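Long-range contacts in probable cobalt-precorrin-6B C(15)-methyltransferase (decarboxylating) (Methanothermobacter thermautotrophicus, PDB 1L3I), which probably methylates C-15 of cobalt-precorrin-6B from S-adenosyl-L-methionine and removes CO2 at C-12, yielding cobalt-precorrin-7 on the anaerobic route to cobalamin: residues N10-G15 and D62-A67; V47-A52 and H78-N83; D35-V40 and G53-V58; E6-P11 and T71-Q76. One frame throughout, in Å; residues are numbered along the deposited sequence.

In the fold
The four contacts lie in the N-terminal arm and the first beta-alpha-beta-alpha portion of a Rossmann-like methyltransferase, at differing distances from its ligand. Contact 1 is the one at the ligand, with Asp62 at the end of strand 57-62 and Pro14 and Gly15 in the arm. Contact 4 continues the same arm along helix 65-77, its centre about 10 Å from that of contact 1. Contact 2 follows the loop after that helix to helix 46-52, about 11 Å, centre to centre, from contact 4. Contact 3 pairs strands 36-40 and 57-62, its centre about 9 Å from that of contact 2 but about 20 Å from that of contact 1, the two being joined along the chain by strand 57-62.

Contact 1: residues N10-G15 and D62-A67; sequences NPSVPG and DRNPEA. With SAH (S-adenosyl-L-homocysteine), chain G.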
loop_
_atom_site.group_PDB
_atom_site.type_symbol
_atom_site.label_atom_id
_atom_site.label_comp_id
_atom_site.label_asym_id
_atom_site.label_seq_id
_atom_site.Cartn_x
_atom_site.Cartn_y
_atom_site.Cartn_z
ATOM N N ASN A 10 20.177 -6.410 18.235
ATOM C CA ASN A 10 21.489 -5.826 18.476
ATOM C C ASN A 10 21.412 -4.533 17.650
ATOM O O ASN A 10 20.935 -4.532 16.520
ATOM C CB ASN A 10 22.589 -6.750 17.958
ATOM C CG ASN A 10 23.948 -6.091 17.970
ATOM O OD1 ASN A 10 24.163 -5.099 17.302
ATOM N ND2 ASN A 10 24.876 -6.648 18.729
ATOM N N PRO A 11 21.895 -3.410 18.192
ATOM C CA PRO A 11 21.790 -2.179 17.393
ATOM C C PRO A 11 22.494 -2.087 16.025
ATOM O O PRO A 11 22.140 -1.247 15.205
ATOM C CB PRO A 11 22.229 -1.098 18.390
ATOM C CG PRO A 11 23.157 -1.833 19.317
ATOM C CD PRO A 11 22.494 -3.153 19.516
ATOM N N SER A 12 23.437 -2.979 15.747
ATOM C CA SER A 12 24.163 -2.943 14.485
ATOM C C SER A 12 23.720 -4.021 13.489
ATOM O O SER A 12 24.312 -4.158 12.420
ATOM C CB SER A 12 25.663 -3.126 14.750
ATOM O OG SER A 12 25.962 -4.459 15.162
ATOM N N VAL A 13 22.732 -4.823 13.875
ATOM C CA VAL A 13 22.245 -5.915 13.039
ATOM C C VAL A 13 20.767 -5.683 12.699
ATOM O O VAL A 13 19.936 -5.527 13.587
ATOM C CB VAL A 13 22.432 -7.303 13.741
ATOM C CG1 VAL A 13 21.919 -8.419 12.867
ATOM C CG2 VAL A 13 23.896 -7.542 14.084
ATOM N N PRO A 14 20.444 -5.565 11.392
ATOM C CA PRO A 14 19.048 -5.348 11.002
ATOM C C PRO A 14 18.162 -6.556 11.187
ATOM O O PRO A 14 18.629 -7.689 11.217
ATOM C CB PRO A 14 19.175 -4.928 9.539
ATOM C CG PRO A 14 20.445 -5.525 9.092
ATOM C CD PRO A 14 21.355 -5.375 10.250
ATOM N N GLY A 15 16.886 -6.298 11.409
ATOM C CA GLY A 15 15.935 -7.380 11.562
ATOM C C GLY A 15 15.269 -7.362 12.911
ATOM O O GLY A 15 15.508 -6.462 13.700
ATOM N N ASP A 62 26.611 -14.871 7.464
ATOM C CA ASP A 62 26.625 -13.425 7.679
ATOM C C ASP A 62 28.041 -12.854 7.816
ATOM O O ASP A 62 28.899 -13.450 8.458
ATOM C CB ASP A 62 25.787 -13.029 8.891
ATOM C CG ASP A 62 25.178 -11.645 8.735
ATOM O OD1 ASP A 62 25.947 -10.663 8.654
ATOM O OD2 ASP A 62 23.933 -11.548 8.680
ATOM N N ARG A 63 28.262 -11.706 7.181
ATOM C CA ARG A 63 29.538 -10.985 7.229
ATOM C C ARG A 63 29.767 -10.491 8.653
ATOM O O ARG A 63 30.887 -10.500 9.167
ATOM C CB ARG A 63 29.476 -9.713 6.377
ATOM C CG ARG A 63 29.366 -9.861 4.899
ATOM C CD ARG A 63 29.269 -8.484 4.274
ATOM N NE ARG A 63 29.250 -8.563 2.818
ATOM C CZ ARG A 63 29.501 -7.543 2.004
ATOM N NH1 ARG A 63 29.800 -6.349 2.485
ATOM N NH2 ARG A 63 29.441 -7.720 0.686
ATOM N N ASN A 64 28.697 -9.968 9.241
ATOM C CA ASN A 64 28.732 -9.397 10.569
ATOM C C ASN A 64 28.831 -10.418 11.688
ATOM O O ASN A 64 27.900 -11.204 11.903
ATOM C CB ASN A 64 27.508 -8.492 10.787
ATOM C CG ASN A 64 27.647 -7.553 12.004
ATOM O OD1 ASN A 64 26.665 -6.939 12.437
ATOM N ND2 ASN A 64 28.854 -7.414 12.533
ATOM N N PRO A 65 29.963 -10.416 12.439
ATOM C CA PRO A 65 30.194 -11.330 13.559
ATOM C C PRO A 65 29.039 -11.148 14.535
ATOM O O PRO A 65 28.577 -12.101 15.155
ATOM C CB PRO A 65 31.481 -10.783 14.174
ATOM C CG PRO A 65 32.214 -10.254 13.020
ATOM C CD PRO A 65 31.140 -9.542 12.240
ATOM N N GLU A 66 28.563 -9.907 14.638
ATOM C CA GLU A 66 27.470 -9.561 15.529
ATOM C C GLU A 66 26.138 -10.140 15.098
ATOM O O GLU A 66 25.273 -10.402 15.938
ATOM C CB GLU A 66 27.370 -8.043 15.668
ATOM C CG GLU A 66 28.506 -7.444 16.488
ATOM C CD GLU A 66 28.370 -7.663 18.012
ATOM O OE1 GLU A 66 27.783 -8.673 18.468
ATOM O OE2 GLU A 66 28.873 -6.805 18.764
ATOM N N ALA A 67 25.960 -10.295 13.789
ATOM C CA ALA A 67 24.735 -10.891 13.271
ATOM C C ALA A 67 24.769 -12.390 13.627
ATOM O O ALA A 67 23.759 -12.969 14.031
ATOM C CB ALA A 67 24.654 -10.706 11.773
HETATM N N SAH G . 16.356 -11.643 7.472
HETATM C CA SAH G . 17.064 -11.341 8.721
HETATM C CB SAH G . 17.763 -9.957 8.661
HETATM C CG SAH G . 18.827 -9.861 7.531
HETATM S SD SAH G . 19.720 -8.308 7.397
HETATM C C SAH G . 16.069 -11.389 9.871
HETATM O O SAH G . 14.891 -11.676 9.591
HETATM O OXT SAH G . 16.476 -11.164 11.029
HETATM C "C5'" SAH G . 20.831 -8.636 6.050
HETATM C "C4'" SAH G . 22.083 -9.314 6.479
HETATM O "O4'" SAH G . 22.847 -9.460 5.267
HETATM C "C3'" SAH G . 23.018 -8.508 7.510
HETATM O "O3'" SAH G . 23.232 -9.077 8.842
HETATM C "C2'" SAH G . 24.294 -8.365 6.648
HETATM O "O2'" SAH G . 25.554 -8.247 7.327
HETATM C "C1'" SAH G . 24.165 -9.558 5.728
HETATM N N9 SAH G . 24.916 -9.594 4.481
HETATM C C8 SAH G . 24.863 -8.660 3.416
HETATM N N7 SAH G . 25.652 -9.008 2.446
HETATM C C5 SAH G . 26.271 -10.207 2.868
HETATM C C6 SAH G . 27.213 -11.070 2.281
HETATM N N6 SAH G . 27.726 -10.839 1.067
HETATM N N1 SAH G . 27.616 -12.182 2.958
HETATM C C2 SAH G . 27.097 -12.398 4.160
HETATM N N3 SAH G . 26.211 -11.668 4.814
HETATM C C4 SAH G . 25.827 -10.578 4.120
#
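Beside the S-adenosyl-L-homocysteine pocket, Val13 of the N-terminal arm packs on Ala67 at the start of helix 65-77. CG1 of Val13, anti to its backbone N (chi1 180°), lies 3.7 Å from Ala67 CB, while CG2 turns to the backbone of Glu66 and Ala67. Ahead of Val13, Asn10 OD1 accepts from Ser12 N at 2.7 Å in an Asx turn, and Ser12 OG gives it a second bond from above the carbonyl plane. As in other Rossmann-like methyltransferases, an acidic residue ends the second strand: Asp62 OD1 takes O2' of the ligand at 2.8 Å and OD2 takes O3' at 2.6 Å. OD1 also receives Asn64 N on its anti lone pair, a second Asx turn, and OD2 receives Gly43 N from the glycine-rich loop, which together fix the carboxylate's rotation. An alanine in place of Asp62 would probably leave both ribose hydroxyls and the amides of Asn64 and Gly43 without their acceptor. The Arg63 chain, extended from CG to NE, packs against the adenine, its CG 3.5 Å from the ligand's C2, and NE forms a salt bridge with Asp90. At the ligand's thioether, Pro14 CG sits 3.3 Å from SD.

Contact 2: residues V47-A52 and H78-N83; sequences VTLELA and HGLGDN
Asn83 carries its CG between its own backbone N and carbonyl carbon (chi1 66°), which places CG where ND2 can reach Ala52 O at the end of helix 46-52. Leu80 instead has CG anti to its carbonyl carbon (chi1 -53°), on the side of helix 46-52, with CD1 as the touching atom. The polar link is one hydrogen bond: Asn83 ND2 gives to Ala52 O at 2.9 Å, lying in the carbonyl plane on a lone pair, while the oxygen is tilted modestly from the amide plane. ND2 also donates to Arg56 O, so a single amide nitrogen serves the last turn of the helix and the loop that follows it. A leucine in place of Asn83 would probably leave Ala52 O and Arg56 O without this donor and so lose the tie from the 78-83 loop to the end of helix 46-52 and the loop after it.

The segment 78-83 is the connection from helix 65-77 to strand 84-88. That helix ends in a Schellman motif, with Gly79 as the C-prime residue at positive phi, Leu80 N bonded to Leu75 O and Gly79 N to Gln76 O. The reversal brings Leu80 CD1 to 3.6 Å from Leu49 O, and 4.3 Å from Ala52 CB. Further back, the Leu49 and His78 side chains cross at about a right angle, with Leu49 CD2 3.5 Å from His78 CD2. The imidazole's NE2 is committed to Glu6 O in the N-terminal arm, and the backbone of Asn83 hydrogen-bonds to Val58, where strand 84-88 begins to line up beside strand 57-62.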
loop_
_atom_site.group_PDB
_atom_site.type_symbol
_atom_site.label_atom_id
_atom_site.label_comp_id
_atom_site.label_asym_id
_atom_site.label_seq_id
_atom_site.Cartn_x
_atom_site.Cartn_y
_atom_site.Cartn_z
ATOM N N VAL A 47 14.608 -15.336 9.690
ATOM C CA VAL A 47 14.357 -16.404 8.722
ATOM C C VAL A 47 14.981 -17.718 9.185
ATOM O O VAL A 47 14.374 -18.773 9.057
ATOM C CB VAL A 47 14.863 -15.993 7.318
ATOM C CG1 VAL A 47 14.695 -17.115 6.336
ATOM C CG2 VAL A 47 14.104 -14.750 6.842
ATOM N N THR A 48 16.176 -17.624 9.763
ATOM C CA THR A 48 16.889 -18.796 10.266
ATOM C C THR A 48 16.104 -19.596 11.327
ATOM O O THR A 48 16.036 -20.834 11.265
ATOM C CB THR A 48 18.276 -18.409 10.813
ATOM O OG1 THR A 48 19.106 -18.009 9.714
ATOM C CG2 THR A 48 18.926 -19.572 11.548
ATOM N N LEU A 49 15.498 -18.895 12.287
ATOM C CA LEU A 49 14.724 -19.554 13.333
ATOM C C LEU A 49 13.537 -20.330 12.775
ATOM O O LEU A 49 13.297 -21.470 13.178
ATOM C CB LEU A 49 14.264 -18.550 14.387
ATOM C CG LEU A 49 15.187 -18.467 15.603
ATOM C CD1 LEU A 49 16.451 -17.678 15.291
ATOM C CD2 LEU A 49 14.454 -17.834 16.736
ATOM N N GLU A 50 12.820 -19.729 11.827
ATOM C CA GLU A 50 11.663 -20.375 11.204
ATOM C C GLU A 50 12.066 -21.612 10.410
ATOM O O GLU A 50 11.389 -22.640 10.469
ATOM C CB GLU A 50 10.916 -19.394 10.297
ATOM C CG GLU A 50 10.453 -18.121 11.000
ATOM C CD GLU A 50 9.535 -18.381 12.194
ATOM O OE1 GLU A 50 8.916 -19.458 12.275
ATOM O OE2 GLU A 50 9.417 -17.487 13.050
ATOM N N LEU A 51 13.162 -21.500 9.663
ATOM C CA LEU A 51 13.672 -22.628 8.880
ATOM C C LEU A 51 14.195 -23.720 9.809
ATOM O O LEU A 51 13.992 -24.914 9.544
ATOM C CB LEU A 51 14.801 -22.178 7.958
ATOM C CG LEU A 51 14.412 -21.371 6.725
ATOM C CD1 LEU A 51 15.683 -20.888 6.051
ATOM C CD2 LEU A 51 13.565 -22.237 5.788
ATOM N N ALA A 52 14.847 -23.310 10.899
ATOM C CA ALA A 52 15.405 -24.239 11.879
ATOM C C ALA A 52 14.388 -25.281 12.356
ATOM O O ALA A 52 14.678 -26.485 12.391
ATOM C CB ALA A 52 15.968 -23.467 13.074
ATOM N N HIS A 78 15.029 -19.888 21.968
ATOM C CA HIS A 78 13.815 -20.573 21.539
ATOM C C HIS A 78 13.983 -22.097 21.520
ATOM O O HIS A 78 13.120 -22.816 21.005
ATOM C CB HIS A 78 13.340 -20.056 20.171
ATOM C CG HIS A 78 12.784 -18.676 20.222
ATOM N ND1 HIS A 78 11.488 -18.404 20.588
ATOM C CD2 HIS A 78 13.375 -17.466 20.004
ATOM C CE1 HIS A 78 11.295 -17.092 20.606
ATOM N NE2 HIS A 78 12.426 -16.507 20.254
ATOM N N GLY A 79 15.100 -22.572 22.076
ATOM C CA GLY A 79 15.390 -24.001 22.151
ATOM C C GLY A 79 15.696 -24.628 20.808
ATOM O O GLY A 79 15.423 -25.810 20.579
ATOM N N LEU A 80 16.260 -23.828 19.912
ATOM C CA LEU A 80 16.599 -24.295 18.587
ATOM C C LEU A 80 18.104 -24.153 18.365
ATOM O O LEU A 80 18.845 -23.764 19.279
ATOM C CB LEU A 80 15.838 -23.477 17.538
ATOM C CG LEU A 80 14.318 -23.352 17.662
ATOM C CD1 LEU A 80 13.820 -22.372 16.626
ATOM C CD2 LEU A 80 13.634 -24.698 17.513
ATOM N N GLY A 81 18.563 -24.515 17.172
ATOM C CA GLY A 81 19.968 -24.371 16.856
ATOM C C GLY A 81 20.807 -25.607 16.666
ATOM O O GLY A 81 21.860 -25.522 16.026
ATOM N N ASP A 82 20.363 -26.761 17.154
ATOM C CA ASP A 82 21.212 -27.938 16.991
ATOM C C ASP A 82 21.336 -28.460 15.543
ATOM O O ASP A 82 22.224 -29.263 15.245
ATOM C CB ASP A 82 20.867 -29.031 18.021
ATOM C CG ASP A 82 19.412 -29.451 17.990
ATOM O OD1 ASP A 82 18.601 -28.855 17.251
ATOM O OD2 ASP A 82 19.072 -30.403 18.735
ATOM N N ASN A 83 20.507 -27.932 14.638
ATOM C CA ASN A 83 20.547 -28.315 13.215
ATOM C C ASN A 83 20.938 -27.116 12.346
ATOM O O ASN A 83 20.761 -27.131 11.122
ATOM C CB ASN A 83 19.193 -28.871 12.741
ATOM C CG ASN A 83 18.081 -27.828 12.758
ATOM O OD1 ASN A 83 18.071 -26.915 13.588
ATOM N ND2 ASN A 83 17.120 -27.976 11.848
#

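Contact 3: residues D35-V40 and G53-V58; sequences DVAVDV and GRVRRV
Val36 and Arg57 form one parallel bridge, and Ala37 and Val58 the next, between the two strands of the beta-alpha-beta crossover 36-40, 46-52, 57-62 of the Rossmann-like sheet. Backbone hydrogen bonds set the register. Ala37 N gives to Arg57 O at 2.9 Å, and the backbone pairing runs on from Ala37 to Tyr59. Where the second strand is only starting, Asp35 O takes Arg56 N at 2.9 Å, with Arg57 N adding a weak, long bond. Two CA-H...O contacts supplement these, among them Val58 CA to Ala37 O at 3.3 Å.

Apolar packing across the contact centres on Val55, just before the strand. It sets CG1 anti to its carbonyl carbon (chi1 -57°), which puts that methyl 3.8 Å from Asp35 CB, while its CG2 approaches Ala37 CB at 4.2 Å.

Charged groups stand apart across the contact: the carboxylate of Asp35 and the guanidinium of Arg56 do not meet. Asp35 OD1 instead lies close to Asp102 OD2, a like-charged pair that could raise the proton affinity of one of them, although Asp35 OD2 has a long, weak ion pair with Arg129 and Asp102 OD2 accepts Val36 N, both of which would offset this. The arginine chain bends at its third torsion (chi3 36°), and its NH2, hydrogen-bonded to Asn34 O, ends 3.8 Å from Val36 CG2, which it meets obliquely.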
loop_
_atom_site.group_PDB
_atom_site.type_symbol
_atom_site.label_atom_id
_atom_site.label_comp_id
_atom_site.label_asym_id
_atom_site.label_seq_id
_atom_site.Cartn_x
_atom_site.Cartn_y
_atom_site.Cartn_z
ATOM N N ASP A 35 14.661 -31.206 3.959
ATOM C CA ASP A 35 15.266 -30.147 3.171
ATOM C C ASP A 35 16.500 -29.574 3.824
ATOM O O ASP A 35 16.609 -29.527 5.052
ATOM C CB ASP A 35 14.265 -29.016 2.924
ATOM C CG ASP A 35 13.258 -29.345 1.842
ATOM O OD1 ASP A 35 13.573 -30.205 0.991
ATOM O OD2 ASP A 35 12.157 -28.734 1.826
ATOM N N VAL A 36 17.419 -29.131 2.980
ATOM C CA VAL A 36 18.662 -28.511 3.413
ATOM C C VAL A 36 18.502 -27.067 2.943
ATOM O O VAL A 36 18.291 -26.824 1.757
ATOM C CB VAL A 36 19.897 -29.145 2.725
ATOM C CG1 VAL A 36 21.169 -28.402 3.128
ATOM C CG2 VAL A 36 20.001 -30.611 3.083
ATOM N N ALA A 37 18.557 -26.115 3.861
ATOM C CA ALA A 37 18.371 -24.732 3.489
ATOM C C ALA A 37 19.557 -23.870 3.830
ATOM O O ALA A 37 20.354 -24.214 4.696
ATOM C CB ALA A 37 17.126 -24.193 4.178
ATOM N N VAL A 38 19.683 -22.750 3.125
ATOM C CA VAL A 38 20.746 -21.785 3.400
ATOM C C VAL A 38 20.100 -20.410 3.513
ATOM O O VAL A 38 19.232 -20.056 2.715
ATOM C CB VAL A 38 21.871 -21.772 2.317
ATOM C CG1 VAL A 38 21.331 -21.353 0.974
ATOM C CG2 VAL A 38 22.984 -20.833 2.734
ATOM N N ASP A 39 20.454 -19.685 4.570
ATOM C CA ASP A 39 19.947 -18.342 4.792
ATOM C C ASP A 39 21.129 -17.402 4.629
ATOM O O ASP A 39 21.975 -17.288 5.516
ATOM C CB ASP A 39 19.331 -18.222 6.193
ATOM C CG ASP A 39 18.728 -16.844 6.465
ATOM O OD1 ASP A 39 18.450 -16.095 5.513
ATOM O OD2 ASP A 39 18.537 -16.497 7.636
ATOM N N VAL A 40 21.228 -16.782 3.454
ATOM C CA VAL A 40 22.308 -15.855 3.153
ATOM C C VAL A 40 22.003 -14.500 3.786
ATOM O O VAL A 40 21.051 -13.813 3.375
ATOM C CB VAL A 40 22.499 -15.708 1.627
ATOM C CG1 VAL A 40 23.624 -14.752 1.310
ATOM C CG2 VAL A 40 22.765 -17.064 0.996
ATOM N N GLY A 53 13.188 -24.825 12.691
ATOM C CA GLY A 53 12.171 -25.745 13.163
ATOM C C GLY A 53 11.391 -26.485 12.094
ATOM O O GLY A 53 10.449 -27.189 12.431
ATOM N N ARG A 54 11.777 -26.366 10.822
ATOM C CA ARG A 54 11.027 -27.037 9.759
ATOM C C ARG A 54 11.826 -27.900 8.800
ATOM O O ARG A 54 11.257 -28.777 8.130
ATOM C CB ARG A 54 10.201 -26.024 8.962
ATOM C CG ARG A 54 9.190 -25.300 9.816
ATOM C CD ARG A 54 8.388 -24.333 9.031
ATOM N NE ARG A 54 7.674 -23.437 9.930
ATOM C CZ ARG A 54 6.858 -22.467 9.543
ATOM N NH1 ARG A 54 6.650 -22.243 8.253
ATOM N NH2 ARG A 54 6.209 -21.758 10.456
ATOM N N VAL A 55 13.130 -27.659 8.708
ATOM C CA VAL A 55 13.964 -28.426 7.796
ATOM C C VAL A 55 14.988 -29.287 8.537
ATOM O O VAL A 55 15.077 -29.256 9.771
ATOM C CB VAL A 55 14.652 -27.518 6.720
ATOM C CG1 VAL A 55 13.615 -26.750 5.943
ATOM C CG2 VAL A 55 15.637 -26.568 7.356
ATOM N N ARG A 56 15.757 -30.060 7.773
ATOM C CA ARG A 56 16.770 -30.945 8.349
ATOM C C ARG A 56 18.022 -30.191 8.797
ATOM O O ARG A 56 18.437 -30.316 9.942
ATOM C CB ARG A 56 17.119 -32.055 7.342
ATOM C CG ARG A 56 18.168 -33.083 7.805
ATOM C CD ARG A 56 18.241 -34.286 6.864
ATOM N NE ARG A 56 18.038 -33.902 5.467
ATOM C CZ ARG A 56 18.623 -34.463 4.412
ATOM N NH1 ARG A 56 19.483 -35.458 4.567
ATOM N NH2 ARG A 56 18.350 -34.014 3.184
ATOM N N ARG A 57 18.599 -29.392 7.907
ATOM C CA ARG A 57 19.800 -28.634 8.220
ATOM C C ARG A 57 19.717 -27.235 7.603
ATOM O O ARG A 57 19.279 -27.082 6.456
ATOM C CB ARG A 57 21.041 -29.390 7.700
ATOM C CG ARG A 57 22.376 -28.644 7.760
ATOM C CD ARG A 57 22.874 -28.352 9.183
ATOM N NE ARG A 57 23.279 -29.554 9.923
ATOM C CZ ARG A 57 23.600 -29.588 11.222
ATOM N NH1 ARG A 57 23.576 -28.483 11.962
ATOM N NH2 ARG A 57 23.936 -30.732 11.793
ATOM N N VAL A 58 20.098 -26.222 8.378
ATOM C CA VAL A 58 20.080 -24.848 7.907
ATOM C C VAL A 58 21.490 -24.310 8.025
ATOM O O VAL A 58 22.169 -24.568 9.013
ATOM C CB VAL A 58 19.157 -23.925 8.774
ATOM C CG1 VAL A 58 19.105 -22.525 8.185
ATOM C CG2 VAL A 58 17.760 -24.478 8.875
#

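Contact 4: residues E6-P11 and T71-Q76; sequences EFIKNP and TEMNLQ
Asn74 meets Ile8 through both ends of its amide. Its CG stands anti to the carbonyl carbon (chi1 -78°), which places CG on the side of the N-terminal arm. OD1 accepts from Ile8 N at 2.8 Å in a nearly straight bond (175°), with the donor tilted slightly from the carbonyl plane. ND2 returns a bond to Ile8 O at 3.2 Å, the oxygen lying in the amide plane. With OD1 and ND2 both bonded, rotation of the amide is probably restricted. A water also donates to OD1 at 2.9 Å and to Glu6 O, while ND2 has a further acceptor in Thr44 O.

The Phe7 ring offers an edge to the amide: CD2 lies 4.0 Å from Asn74 ND2, with ND2 in the ring plane and the two planes 72° apart. The ring also packs on Leu49. Met73, a selenomethionine, brings its methyl to the Ile8 side chain, though the modelled approach is too close to be trusted.

An asparagine bonded to both the N-H and C=O of one residue pairs with it much as the backbone of a neighbouring strand would, here fastening an extended arm to a helix beside Thr44 of the glycine-rich cofactor loop.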
loop_
_atom_site.group_PDB
_atom_site.type_symbol
_atom_site.label_atom_id
_atom_site.label_comp_id
_atom_site.label_asym_id
_atom_site.label_seq_id
_atom_site.Cartn_x
_atom_site.Cartn_y
_atom_site.Cartn_z
ATOM N N GLU A 6 9.758 -11.215 19.945
ATOM C CA GLU A 6 10.382 -12.284 20.707
ATOM C C GLU A 6 11.793 -12.600 20.195
ATOM O O GLU A 6 12.311 -13.700 20.403
ATOM C CB GLU A 6 9.500 -13.517 20.725
ATOM C CG GLU A 6 8.226 -13.306 21.519
ATOM C CD GLU A 6 7.398 -14.570 21.649
ATOM O OE1 GLU A 6 7.896 -15.667 21.308
ATOM O OE2 GLU A 6 6.239 -14.460 22.093
ATOM N N PHE A 7 12.387 -11.613 19.527
ATOM C CA PHE A 7 13.741 -11.669 18.984
ATOM C C PHE A 7 14.517 -10.543 19.670
ATOM O O PHE A 7 14.023 -9.419 19.773
ATOM C CB PHE A 7 13.732 -11.384 17.477
ATOM C CG PHE A 7 13.265 -12.530 16.645
ATOM C CD1 PHE A 7 11.914 -12.711 16.374
ATOM C CD2 PHE A 7 14.179 -13.448 16.135
ATOM C CE1 PHE A 7 11.482 -13.790 15.610
ATOM C CE2 PHE A 7 13.754 -14.535 15.366
ATOM C CZ PHE A 7 12.404 -14.709 15.104
ATOM N N ILE A 8 15.735 -10.814 20.122
ATOM C CA ILE A 8 16.518 -9.761 20.762
ATOM C C ILE A 8 17.295 -9.048 19.672
ATOM O O ILE A 8 17.950 -9.678 18.832
ATOM C CB ILE A 8 17.506 -10.308 21.823
ATOM C CG1 ILE A 8 16.749 -11.053 22.925
ATOM C CG2 ILE A 8 18.255 -9.156 22.466
ATOM C CD1 ILE A 8 15.992 -10.146 23.901
ATOM N N LYS A 9 17.167 -7.734 19.647
ATOM C CA LYS A 9 17.858 -6.941 18.646
ATOM C C LYS A 9 19.189 -6.368 19.122
ATOM O O LYS A 9 19.317 -5.954 20.269
ATOM C CB LYS A 9 16.971 -5.788 18.188
ATOM C CG LYS A 9 16.001 -6.136 17.087
ATOM C CD LYS A 9 15.445 -4.869 16.459
ATOM C CE LYS A 9 14.205 -4.410 17.180
ATOM N NZ LYS A 9 13.113 -5.319 16.838
ATOM N N ASN A 10 20.177 -6.410 18.235
ATOM C CA ASN A 10 21.489 -5.826 18.476
ATOM C C ASN A 10 21.412 -4.533 17.650
ATOM O O ASN A 10 20.935 -4.532 16.520
ATOM C CB ASN A 10 22.589 -6.750 17.958
ATOM C CG ASN A 10 23.948 -6.091 17.970
ATOM O OD1 ASN A 10 24.163 -5.099 17.302
ATOM N ND2 ASN A 10 24.876 -6.648 18.729
ATOM N N PRO A 11 21.895 -3.410 18.192
ATOM C CA PRO A 11 21.790 -2.179 17.393
ATOM C C PRO A 11 22.494 -2.087 16.025
ATOM O O PRO A 11 22.140 -1.247 15.205
ATOM C CB PRO A 11 22.229 -1.098 18.390
ATOM C CG PRO A 11 23.157 -1.833 19.317
ATOM C CD PRO A 11 22.494 -3.153 19.516
ATOM N N THR A 71 21.966 -14.126 16.032
ATOM C CA THR A 71 21.219 -15.289 15.546
ATOM C C THR A 71 21.404 -16.490 16.503
ATOM O O THR A 71 20.412 -17.113 16.883
ATOM C CB THR A 71 21.588 -15.659 14.067
ATOM O OG1 THR A 71 21.231 -14.581 13.199
ATOM C CG2 THR A 71 20.822 -16.901 13.590
ATOM N N GLU A 72 22.636 -16.783 16.943
ATOM C CA GLU A 72 22.858 -17.921 17.860
ATOM C C GLU A 72 22.120 -17.682 19.179
ATOM O O GLU A 72 21.486 -18.583 19.736
ATOM C CB GLU A 72 24.353 -18.182 18.105
ATOM C CG GLU A 72 24.691 -19.366 19.052
ATOM C CD GLU A 72 24.060 -20.752 18.674
ATOM O OE1 GLU A 72 24.007 -21.135 17.478
ATOM O OE2 GLU A 72 23.651 -21.508 19.596
HETATM N N MSE A 73 22.132 -16.432 19.612
HETATM C CA MSE A 73 21.463 -16.024 20.837
HETATM C C MSE A 73 19.945 -16.263 20.722
HETATM O O MSE A 73 19.324 -16.809 21.635
HETATM C CB MSE A 73 21.743 -14.550 21.052
HETATM C CG MSE A 73 21.729 -14.122 22.481
HETATM SE SE MSE A 73 21.217 -12.279 22.525
HETATM C CE MSE A 73 19.550 -12.517 23.425
ATOM N N ASN A 74 19.354 -15.833 19.606
ATOM C CA ASN A 74 17.917 -16.017 19.377
ATOM C C ASN A 74 17.545 -17.494 19.154
ATOM O O ASN A 74 16.447 -17.931 19.524
ATOM C CB ASN A 74 17.430 -15.130 18.217
ATOM C CG ASN A 74 17.250 -13.675 18.640
ATOM O OD1 ASN A 74 16.708 -13.387 19.706
ATOM N ND2 ASN A 74 17.708 -12.749 17.802
ATOM N N LEU A 75 18.466 -18.257 18.565
ATOM C CA LEU A 75 18.248 -19.689 18.351
ATOM C C LEU A 75 18.185 -20.366 19.721
ATOM O O LEU A 75 17.239 -21.092 20.031
ATOM C CB LEU A 75 19.408 -20.286 17.564
ATOM C CG LEU A 75 19.411 -20.036 16.065
ATOM C CD1 LEU A 75 20.723 -20.522 15.473
ATOM C CD2 LEU A 75 18.228 -20.756 15.465
ATOM N N GLN A 76 19.173 -20.083 20.559
ATOM C CA GLN A 76 19.219 -20.672 21.887
ATOM C C GLN A 76 18.013 -20.375 22.753
ATOM O O GLN A 76 17.488 -21.276 23.396
ATOM C CB GLN A 76 20.464 -20.248 22.631
ATOM C CG GLN A 76 20.527 -20.883 23.995
ATOM C CD GLN A 76 21.451 -20.146 24.900
ATOM O OE1 GLN A 76 22.543 -20.631 25.215
ATOM N NE2 GLN A 76 21.047 -18.936 25.305
HETATM O O HOH W 1 14.641 -14.695 21.175
#